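Local atomic coordinates of ABC transporter substrate binding protein (Ribose) (Agrobacterium vitis S4, PDB entry 4WT7), a protein that binds D-allitol in the crystal and probably serves as the carbohydrate-binding component of an ABC transport system. Residues 142-147 with 305-310; 168-173 with 248-253; 225-230 with 268-273. One frame throughout, in Å; residues are numbered along the deposited sequence.

In the fold
All three contacts gather on one lobe of a two-lobed periplasmic binding protein, around the mixed sheet that includes strands 246-249, 267-272 and 304-307. Interaction 1 lies at the surface, about 18 Å from the chain centre, where helix 134-148 meets the sheet's antiparallel edge strand through one amide-to-amide bond. Interactions 2 and 3 are buried, their centres about 7 Å apart, and both touch the bound D-allitol. Here the chemistry turns to charge: an arginine and a carboxylate share the ligand in interaction 2, while two carboxylates meet in interaction 3. Neighbouring strands tie the three together, strand 267-272 lying between the other two.

Interaction 1: 142-147 with 305-310; sequences ALQLVS and LANKQT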
loop_
_atom_site.group_PDB
_atom_site.type_symbol
_atom_site.label_atom_id
_atom_site.label_comp_id
_atom_site.label_asym_id
_atom_site.label_seq_id
_atom_site.Cartn_x
_atom_site.Cartn_y
_atom_site.Cartn_z
ATOM N N ALA A 142 -1.338 12.918 7.286
ATOM C CA ALA A 142 -0.943 14.281 7.005
ATOM C C ALA A 142 -1.176 15.182 8.222
ATOM O O ALA A 142 -0.349 16.022 8.552
ATOM C CB ALA A 142 -1.674 14.816 5.763
ATOM N N LEU A 143 -2.311 15.010 8.895
ATOM C CA LEU A 143 -2.616 15.843 10.051
ATOM C C LEU A 143 -1.616 15.564 11.176
ATOM O O LEU A 143 -1.202 16.469 11.901
ATOM C CB LEU A 143 -4.065 15.638 10.515
ATOM C CG LEU A 143 -5.102 16.252 9.565
ATOM C CD1 LEU A 143 -6.519 15.739 9.871
ATOM C CD2 LEU A 143 -5.065 17.756 9.681
ATOM N N GLN A 144 -1.234 14.301 11.312
ATOM C CA GLN A 144 -0.240 13.933 12.304
ATOM C C GLN A 144 1.070 14.639 11.970
ATOM O O GLN A 144 1.718 15.224 12.836
ATOM C CB GLN A 144 -0.040 12.422 12.337
ATOM C CG GLN A 144 1.042 11.984 13.341
ATOM C CD GLN A 144 0.461 11.738 14.704
ATOM O OE1 GLN A 144 -0.428 10.910 14.851
ATOM N NE2 GLN A 144 0.938 12.461 15.707
ATOM N N LEU A 145 1.449 14.574 10.702
ATOM C CA LEU A 145 2.684 15.173 10.235
ATOM C C LEU A 145 2.682 16.667 10.572
ATOM O O LEU A 145 3.613 17.172 11.202
ATOM C CB LEU A 145 2.894 14.911 8.725
ATOM C CG LEU A 145 4.224 15.441 8.131
ATOM C CD1 LEU A 145 4.629 14.720 6.858
ATOM C CD2 LEU A 145 4.124 16.913 7.819
ATOM N N VAL A 146 1.619 17.368 10.176
ATOM C CA VAL A 146 1.502 18.815 10.368
ATOM C C VAL A 146 1.559 19.187 11.860
ATOM O O VAL A 146 2.393 20.017 12.294
ATOM C CB VAL A 146 0.209 19.367 9.696
ATOM C CG1 VAL A 146 -0.127 20.772 10.199
ATOM C CG2 VAL A 146 0.366 19.379 8.173
ATOM N N SER A 147 0.683 18.580 12.648
ATOM C CA SER A 147 0.743 18.758 14.106
ATOM C C SER A 147 2.187 18.543 14.620
ATOM O O SER A 147 2.747 19.400 15.297
ATOM C CB SER A 147 -0.281 17.848 14.798
ATOM O OG SER A 147 -0.053 17.733 16.195
ATOM N N LEU A 305 -3.719 4.200 12.801
ATOM C CA LEU A 305 -2.571 5.084 12.883
ATOM C C LEU A 305 -1.753 4.758 14.142
ATOM O O LEU A 305 -2.238 4.886 15.266
ATOM C CB LEU A 305 -2.985 6.555 12.909
ATOM C CG LEU A 305 -1.745 7.432 12.753
ATOM C CD1 LEU A 305 -2.038 8.718 11.980
ATOM C CD2 LEU A 305 -1.176 7.764 14.110
ATOM N N ALA A 306 -0.518 4.336 13.935
ATOM C CA ALA A 306 0.434 4.155 15.016
ATOM C C ALA A 306 1.457 5.309 15.056
ATOM O O ALA A 306 2.224 5.522 14.113
ATOM C CB ALA A 306 1.150 2.824 14.857
ATOM N N ASN A 307 1.468 6.051 16.163
ATOM C CA ASN A 307 2.513 7.025 16.401
ATOM C C ASN A 307 3.312 6.542 17.617
ATOM O O ASN A 307 3.081 5.417 18.107
ATOM C CB ASN A 307 1.927 8.423 16.604
ATOM C CG ASN A 307 0.955 8.498 17.764
ATOM O OD1 ASN A 307 1.159 7.888 18.836
ATOM N ND2 ASN A 307 -0.124 9.243 17.555
ATOM N N LYS A 308 4.236 7.360 18.121
ATOM C CA LYS A 308 5.096 6.869 19.190
ATOM C C LYS A 308 4.288 6.520 20.460
ATOM O O LYS A 308 4.668 5.621 21.183
ATOM C CB LYS A 308 6.252 7.836 19.479
ATOM C CG LYS A 308 7.175 8.017 18.286
ATOM C CD LYS A 308 8.510 8.541 18.738
ATOM C CE LYS A 308 9.553 8.352 17.695
ATOM N NZ LYS A 308 9.889 6.924 17.512
ATOM N N GLN A 309 3.171 7.195 20.698
ATOM C CA GLN A 309 2.287 6.829 21.804
ATOM C C GLN A 309 1.383 5.613 21.534
ATOM O O GLN A 309 1.144 4.809 22.428
ATOM C CB GLN A 309 1.395 8.011 22.196
ATOM C CG GLN A 309 2.135 9.160 22.862
ATOM C CD GLN A 309 3.248 9.752 21.981
ATOM O OE1 GLN A 309 3.043 10.033 20.782
ATOM N NE2 GLN A 309 4.432 9.943 22.575
ATOM N N THR A 310 0.842 5.490 20.325
ATOM C CA THR A 310 -0.147 4.463 20.081
ATOM C C THR A 310 0.389 3.147 19.526
ATOM O O THR A 310 -0.358 2.206 19.409
ATOM C CB THR A 310 -1.212 4.968 19.103
ATOM O OG1 THR A 310 -0.578 5.312 17.861
ATOM C CG2 THR A 310 -1.933 6.183 19.694
#
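Gln144, on helix 134-148, reaches the edge strand 304-307 through a single oxygen. Its OE1 accepts from Asn307 ND2 at 3.2 Å, and the N-H points almost straight at it, at 175°. The two amides are nearly perpendicular, their planes 81° apart: the oxygen lies in the amide plane of Asn307, whereas the donor sits above the carbonyl plane of Gln144 and misses its lone pairs. The same oxygen also touches a methyl group, Leu305 CD2 lying 3.3 Å from Gln144 OE1. The glutamine chain starts with CG anti to the backbone N (chi1 178°) and bends at the next bond, which turns the amide toward the asparagine, its oxygen against Leu305 CD2. A second shell fixes both amides. Gln144 NE2 donates to Asp148 one turn further along the helix, and Asn307 OD1 takes the backbone N of Thr310 at 2.8 Å. Thr310 OG1 in turn accepts from Asn307 N at 2.8 Å and donates to Leu305 O at 3.1 Å, so it ties the turn to the backbone at both residues. The asparagine thus uses its oxygen locally and its nitrogen for the helix: an Asx motif in the chain leading from edge strand 304-307 of this binding-protein lobe toward helix 311-318.

Interaction 2: 168-173 with 248-253; sequences AIRYDQ and YGVDGS. With X9X (D-allitol), chain C.
Arg170 reaches from helix 165-178 to Val250, next to Gly249 of strand 246-249, and its side chain meets that valine before it meets the sugar alcohol. From CB the chain leaves with CG anti to the carbonyl carbon (chi1 -72°) and then runs extended to NE, bringing the guanidinium to the ligand. Along the way Arg170 CD passes Val250 CG2 at 4.0 Å. NE donates to Asn134 on the neighbouring helix 134-148, which steadies the flat group. Val250 CG1 then sits over the centre of one guanidinium face, 3.7 Å from Arg170 CZ, the two side chains arriving from opposite directions. At the tip the nitrogens divide their work. Arg170 NH1 gives a bond to D-allitol OAD at 3.0 Å and another to the backbone oxygen of Ala225, while Arg170 NH2 reaches D-allitol OAB at 3.1 Å. Asp251 grips two neighbouring ligand hydroxyls: OAD donates to Asp251 OD1 at 2.7 Å, and OAF donates to Asp251 OD2 at 2.6 Å. Asp251 OD1 also accepts from Gln273 NE2. Although Arg170 NH1 and Asp251 OD1 are 4.1 Å apart, no N-H points between them. Instead OAD bridges the two charges, accepting from Arg170 and donating to Asp251, which would probably polarise its O-H bond.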
loop_
_atom_site.group_PDB
_atom_site.type_symbol
_atom_site.label_atom_id
_atom_site.label_comp_id
_atom_site.label_asym_id
_atom_site.label_seq_id
_atom_site.Cartn_x
_atom_site.Cartn_y
_atom_site.Cartn_z
ATOM N N ALA A 168 -1.859 7.093 -4.760
ATOM C CA ALA A 168 -2.344 8.346 -5.326
ATOM C C ALA A 168 -3.236 9.024 -4.303
ATOM O O ALA A 168 -3.152 10.222 -4.062
ATOM C CB ALA A 168 -3.139 8.087 -6.601
ATOM N N ILE A 169 -4.123 8.251 -3.700
ATOM C CA ILE A 169 -5.060 8.863 -2.748
ATOM C C ILE A 169 -4.293 9.415 -1.546
ATOM O O ILE A 169 -4.597 10.510 -1.043
ATOM C CB ILE A 169 -6.161 7.856 -2.314
ATOM C CG1 ILE A 169 -6.971 7.389 -3.543
ATOM C CG2 ILE A 169 -7.086 8.440 -1.222
ATOM C CD1 ILE A 169 -7.932 6.175 -3.174
ATOM N N ARG A 170 -3.313 8.657 -1.059
ATOM C CA ARG A 170 -2.571 9.099 0.109
ATOM C C ARG A 170 -1.835 10.396 -0.216
ATOM O O ARG A 170 -1.834 11.326 0.584
ATOM C CB ARG A 170 -1.580 8.021 0.582
ATOM C CG ARG A 170 -2.249 6.805 1.251
ATOM C CD ARG A 170 -1.391 5.561 1.205
ATOM N NE ARG A 170 -2.196 4.352 1.346
ATOM C CZ ARG A 170 -1.746 3.108 1.167
ATOM N NH1 ARG A 170 -0.476 2.866 0.855
ATOM N NH2 ARG A 170 -2.575 2.113 1.267
ATOM N N TYR A 171 -1.243 10.475 -1.411
ATOM C CA TYR A 171 -0.523 11.676 -1.792
ATOM C C TYR A 171 -1.489 12.850 -1.921
ATOM O O TYR A 171 -1.243 13.933 -1.353
ATOM C CB TYR A 171 0.262 11.462 -3.084
ATOM C CG TYR A 171 0.906 12.730 -3.556
ATOM C CD1 TYR A 171 2.040 13.241 -2.925
ATOM C CD2 TYR A 171 0.360 13.452 -4.594
ATOM C CE1 TYR A 171 2.622 14.415 -3.365
ATOM C CE2 TYR A 171 0.949 14.633 -5.042
ATOM C CZ TYR A 171 2.089 15.101 -4.426
ATOM O OH TYR A 171 2.649 16.291 -4.868
ATOM N N ASP A 172 -2.595 12.642 -2.629
ATOM C CA ASP A 172 -3.605 13.686 -2.776
ATOM C C ASP A 172 -4.054 14.256 -1.433
ATOM O O ASP A 172 -4.277 15.461 -1.264
ATOM C CB ASP A 172 -4.825 13.146 -3.547
ATOM C CG ASP A 172 -4.553 12.994 -5.016
ATOM O OD1 ASP A 172 -3.486 13.458 -5.485
ATOM O OD2 ASP A 172 -5.378 12.408 -5.728
ATOM N N GLN A 173 -4.171 13.383 -0.441
ATOM C CA GLN A 173 -4.617 13.840 0.861
ATOM C C GLN A 173 -3.549 14.660 1.572
ATOM O O GLN A 173 -3.873 15.609 2.283
ATOM C CB GLN A 173 -5.066 12.664 1.697
ATOM C CG GLN A 173 -6.321 12.018 1.140
ATOM C CD GLN A 173 -7.505 12.997 1.125
ATOM O OE1 GLN A 173 -7.759 13.708 0.140
ATOM N NE2 GLN A 173 -8.204 13.052 2.243
ATOM N N TYR A 248 7.364 9.430 8.135
ATOM C CA TYR A 248 5.940 9.109 8.097
ATOM C C TYR A 248 5.653 8.100 6.996
ATOM O O TYR A 248 6.241 8.176 5.936
ATOM C CB TYR A 248 5.136 10.393 7.844
ATOM C CG TYR A 248 5.271 11.372 8.972
ATOM C CD1 TYR A 248 4.440 11.301 10.090
ATOM C CD2 TYR A 248 6.258 12.335 8.952
ATOM C CE1 TYR A 248 4.571 12.172 11.131
ATOM C CE2 TYR A 248 6.431 13.207 10.033
ATOM C CZ TYR A 248 5.584 13.120 11.113
ATOM O OH TYR A 248 5.742 13.999 12.161
ATOM N N GLY A 249 4.745 7.158 7.260
ATOM C CA GLY A 249 4.372 6.181 6.254
ATOM C C GLY A 249 3.144 5.325 6.557
ATOM O O GLY A 249 2.394 5.555 7.519
ATOM N N VAL A 250 2.959 4.315 5.711
ATOM C CA VAL A 250 1.789 3.474 5.771
ATOM C C VAL A 250 2.155 2.014 5.533
ATOM O O VAL A 250 3.120 1.725 4.816
ATOM C CB VAL A 250 0.790 3.925 4.658
ATOM C CG1 VAL A 250 -0.462 3.096 4.681
ATOM C CG2 VAL A 250 0.487 5.393 4.789
ATOM N N ASP A 251 1.360 1.131 6.149
ATOM C CA ASP A 251 1.355 -0.337 5.999
ATOM C C ASP A 251 1.453 -1.035 7.377
ATOM O O ASP A 251 0.840 -2.086 7.593
ATOM C CB ASP A 251 2.467 -0.868 5.088
ATOM C CG ASP A 251 2.180 -0.657 3.619
ATOM O OD1 ASP A 251 1.160 -0.018 3.314
ATOM O OD2 ASP A 251 3.019 -1.100 2.784
ATOM N N GLY A 252 2.224 -0.439 8.296
ATOM C CA GLY A 252 2.565 -1.109 9.540
ATOM C C GLY A 252 3.321 -2.417 9.342
ATOM O O GLY A 252 2.981 -3.445 9.932
ATOM N N SER A 253 4.338 -2.406 8.496
ATOM C CA SER A 253 5.246 -3.545 8.446
ATOM C C SER A 253 5.889 -3.638 9.835
ATOM O O SER A 253 6.149 -2.629 10.452
ATOM C CB SER A 253 6.311 -3.366 7.348
ATOM O OG SER A 253 5.722 -2.905 6.149
HETATM O OAA X9X C . 2.421 0.099 -4.537
HETATM C CAG X9X C . 3.305 0.138 -3.476
HETATM C CAI X9X C . 2.771 -0.060 -2.095
HETATM O OAC X9X C . 2.023 1.048 -1.655
HETATM C CAK X9X C . 2.055 -1.373 -1.972
HETATM O OAE X9X C . 2.940 -2.320 -2.431
HETATM C CAL X9X C . 1.768 -1.729 -0.512
HETATM O OAF X9X C . 2.928 -1.730 0.245
HETATM C CAJ X9X C . 0.662 -0.957 0.179
HETATM O OAD X9X C . 1.055 0.280 0.664
HETATM C CAH X9X C . -0.632 -0.823 -0.598
HETATM O OAB X9X C . -1.801 -0.724 0.186
#

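Interaction 3: 225-230 with 268-273; sequences AWDIPQ and AADVAQ. With X9X (D-allitol), chain C.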
loop_
_atom_site.group_PDB
_atom_site.type_symbol
_atom_site.label_atom_id
_atom_site.label_comp_id
_atom_site.label_asym_id
_atom_site.label_seq_id
_atom_site.Cartn_x
_atom_site.Cartn_y
_atom_site.Cartn_z
ATOM N N ALA A 225 4.272 7.011 0.872
ATOM C CA ALA A 225 2.901 6.506 0.770
ATOM C C ALA A 225 2.776 5.099 1.360
ATOM O O ALA A 225 1.663 4.604 1.603
ATOM C CB ALA A 225 2.442 6.528 -0.698
ATOM N N TRP A 226 3.930 4.464 1.577
ATOM C CA TRP A 226 4.029 3.163 2.201
ATOM C C TRP A 226 5.356 3.148 2.958
ATOM O O TRP A 226 6.174 4.024 2.763
ATOM C CB TRP A 226 3.938 2.030 1.179
ATOM C CG TRP A 226 4.970 2.098 0.109
ATOM C CD1 TRP A 226 5.174 3.124 -0.778
ATOM C CD2 TRP A 226 5.915 1.094 -0.216
ATOM N NE1 TRP A 226 6.221 2.829 -1.621
ATOM C CE2 TRP A 226 6.689 1.581 -1.308
ATOM C CE3 TRP A 226 6.191 -0.167 0.280
ATOM C CZ2 TRP A 226 7.736 0.840 -1.871
ATOM C CZ3 TRP A 226 7.214 -0.900 -0.282
ATOM C CH2 TRP A 226 7.977 -0.396 -1.338
ATOM N N ASP A 227 5.599 2.138 3.772
ATOM C CA ASP A 227 6.574 2.309 4.851
ATOM C C ASP A 227 7.981 1.723 4.635
ATOM O O ASP A 227 8.864 1.952 5.444
ATOM C CB ASP A 227 5.951 1.928 6.201
ATOM C CG ASP A 227 5.755 0.419 6.393
ATOM O OD1 ASP A 227 6.048 -0.369 5.463
ATOM O OD2 ASP A 227 5.300 0.054 7.512
ATOM N N ILE A 228 8.203 1.022 3.523
ATOM C CA ILE A 228 9.530 0.511 3.233
ATOM C C ILE A 228 10.512 1.620 2.826
ATOM O O ILE A 228 11.666 1.611 3.297
ATOM C CB ILE A 228 9.450 -0.657 2.218
ATOM C CG1 ILE A 228 8.520 -1.751 2.781
ATOM C CG2 ILE A 228 10.806 -1.240 1.939
ATOM C CD1 ILE A 228 8.824 -2.166 4.251
ATOM N N PRO A 229 10.075 2.595 2.002
ATOM C CA PRO A 229 10.961 3.764 1.803
ATOM C C PRO A 229 11.156 4.513 3.132
ATOM O O PRO A 229 12.265 5.018 3.445
ATOM C CB PRO A 229 10.197 4.634 0.819
ATOM C CG PRO A 229 9.257 3.671 0.115
ATOM C CD PRO A 229 8.918 2.597 1.093
ATOM N N GLN A 230 10.088 4.564 3.929
ATOM C CA GLN A 230 10.184 5.152 5.257
ATOM C C GLN A 230 11.341 4.519 6.024
ATOM O O GLN A 230 12.119 5.219 6.654
ATOM C CB GLN A 230 8.872 5.027 6.035
ATOM C CG GLN A 230 8.858 5.726 7.394
ATOM C CD GLN A 230 7.577 5.422 8.190
ATOM O OE1 GLN A 230 6.749 4.590 7.788
ATOM N NE2 GLN A 230 7.421 6.093 9.324
ATOM N N ALA A 268 8.113 8.503 13.103
ATOM C CA ALA A 268 7.142 9.204 13.941
ATOM C C ALA A 268 5.724 8.620 13.894
ATOM O O ALA A 268 5.005 8.630 14.878
ATOM C CB ALA A 268 7.117 10.693 13.561
ATOM N N ALA A 269 5.326 8.131 12.731
ATOM C CA ALA A 269 3.980 7.609 12.519
ATOM C C ALA A 269 3.941 6.670 11.306
ATOM O O ALA A 269 4.641 6.878 10.310
ATOM C CB ALA A 269 2.996 8.719 12.343
ATOM N N ASP A 270 3.127 5.614 11.420
ATOM C CA ASP A 270 2.979 4.621 10.343
ATOM C C ASP A 270 1.559 4.155 10.474
ATOM O O ASP A 270 1.172 3.647 11.534
ATOM C CB ASP A 270 3.928 3.452 10.575
ATOM C CG ASP A 270 3.915 2.426 9.466
ATOM O OD1 ASP A 270 3.081 2.531 8.513
ATOM O OD2 ASP A 270 4.775 1.503 9.540
ATOM N N VAL A 271 0.746 4.387 9.462
ATOM C CA VAL A 271 -0.636 3.890 9.520
ATOM C C VAL A 271 -0.669 2.400 9.156
ATOM O O VAL A 271 -0.411 1.996 8.011
ATOM C CB VAL A 271 -1.591 4.694 8.603
ATOM C CG1 VAL A 271 -3.012 4.172 8.773
ATOM C CG2 VAL A 271 -1.526 6.216 8.927
ATOM N N ALA A 272 -0.998 1.578 10.135
ATOM C CA ALA A 272 -1.006 0.149 9.907
ATOM C C ALA A 272 -2.230 -0.229 9.089
ATOM O O ALA A 272 -3.365 0.228 9.364
ATOM C CB ALA A 272 -0.986 -0.600 11.197
ATOM N N GLN A 273 -1.968 -1.056 8.096
ATOM C CA GLN A 273 -3.006 -1.740 7.345
ATOM C C GLN A 273 -3.119 -3.180 7.772
ATOM O O GLN A 273 -2.328 -3.665 8.603
ATOM C CB GLN A 273 -2.654 -1.707 5.869
ATOM C CG GLN A 273 -2.672 -0.329 5.298
ATOM C CD GLN A 273 -2.798 -0.337 3.765
ATOM O OE1 GLN A 273 -3.898 -0.401 3.231
ATOM N NE2 GLN A 273 -1.669 -0.309 3.074
HETATM O OAA X9X C . 2.421 0.099 -4.537
HETATM C CAG X9X C . 3.305 0.138 -3.476
HETATM C CAI X9X C . 2.771 -0.060 -2.095
HETATM O OAC X9X C . 2.023 1.048 -1.655
HETATM C CAK X9X C . 2.055 -1.373 -1.972
HETATM O OAE X9X C . 2.940 -2.320 -2.431
HETATM C CAL X9X C . 1.768 -1.729 -0.512
HETATM O OAF X9X C . 2.928 -1.730 0.245
HETATM C CAJ X9X C . 0.662 -0.957 0.179
HETATM O OAD X9X C . 1.055 0.280 0.664
HETATM C CAH X9X C . -0.632 -0.823 -0.598
HETATM O OAB X9X C . -1.801 -0.724 0.186
#
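Asp227 and Asp270 bring two carboxylates together at the tightest point between helix 227-240 and strand 267-272. Asp227 OD2 lies 2.5 Å from Asp270 OD2, with the carboxylate planes 68° apart. Each acid has a further partner: Asp227 OD1 accepts from Ser253 OG, and Asp270 OD1 takes the backbone N of Gly252. Further along, the fit is looser. The Gln230 chain runs out straight beyond CG, placing its NE2 at 3.1 Å from Ala269 O. That donor stands above the carbonyl plane and its N-H...O angle is 139°, while Gln230 OE1 stays 3.9 Å from Asp270 CG. Trp226 and Gln273 do not touch across the segments; each meets the ligand instead. Trp226 lays one ring face under D-allitol, whose CAI sits 3.7 Å above the plane toward the rim, and Pro229 CD covers the opposite face over the ring centre. Gln273 NE2 donates to D-allitol OAB at 2.9 Å, nearly straight at 170°, besides its bond to Asp251 OD1, and OE1 of the same amide bonds Ser132. An aromatic face under the polyol recurs in many carbohydrate-binding proteins. Between the acids, the short spacing suggests that one of the two carries a proton, which would ease the repulsion between them.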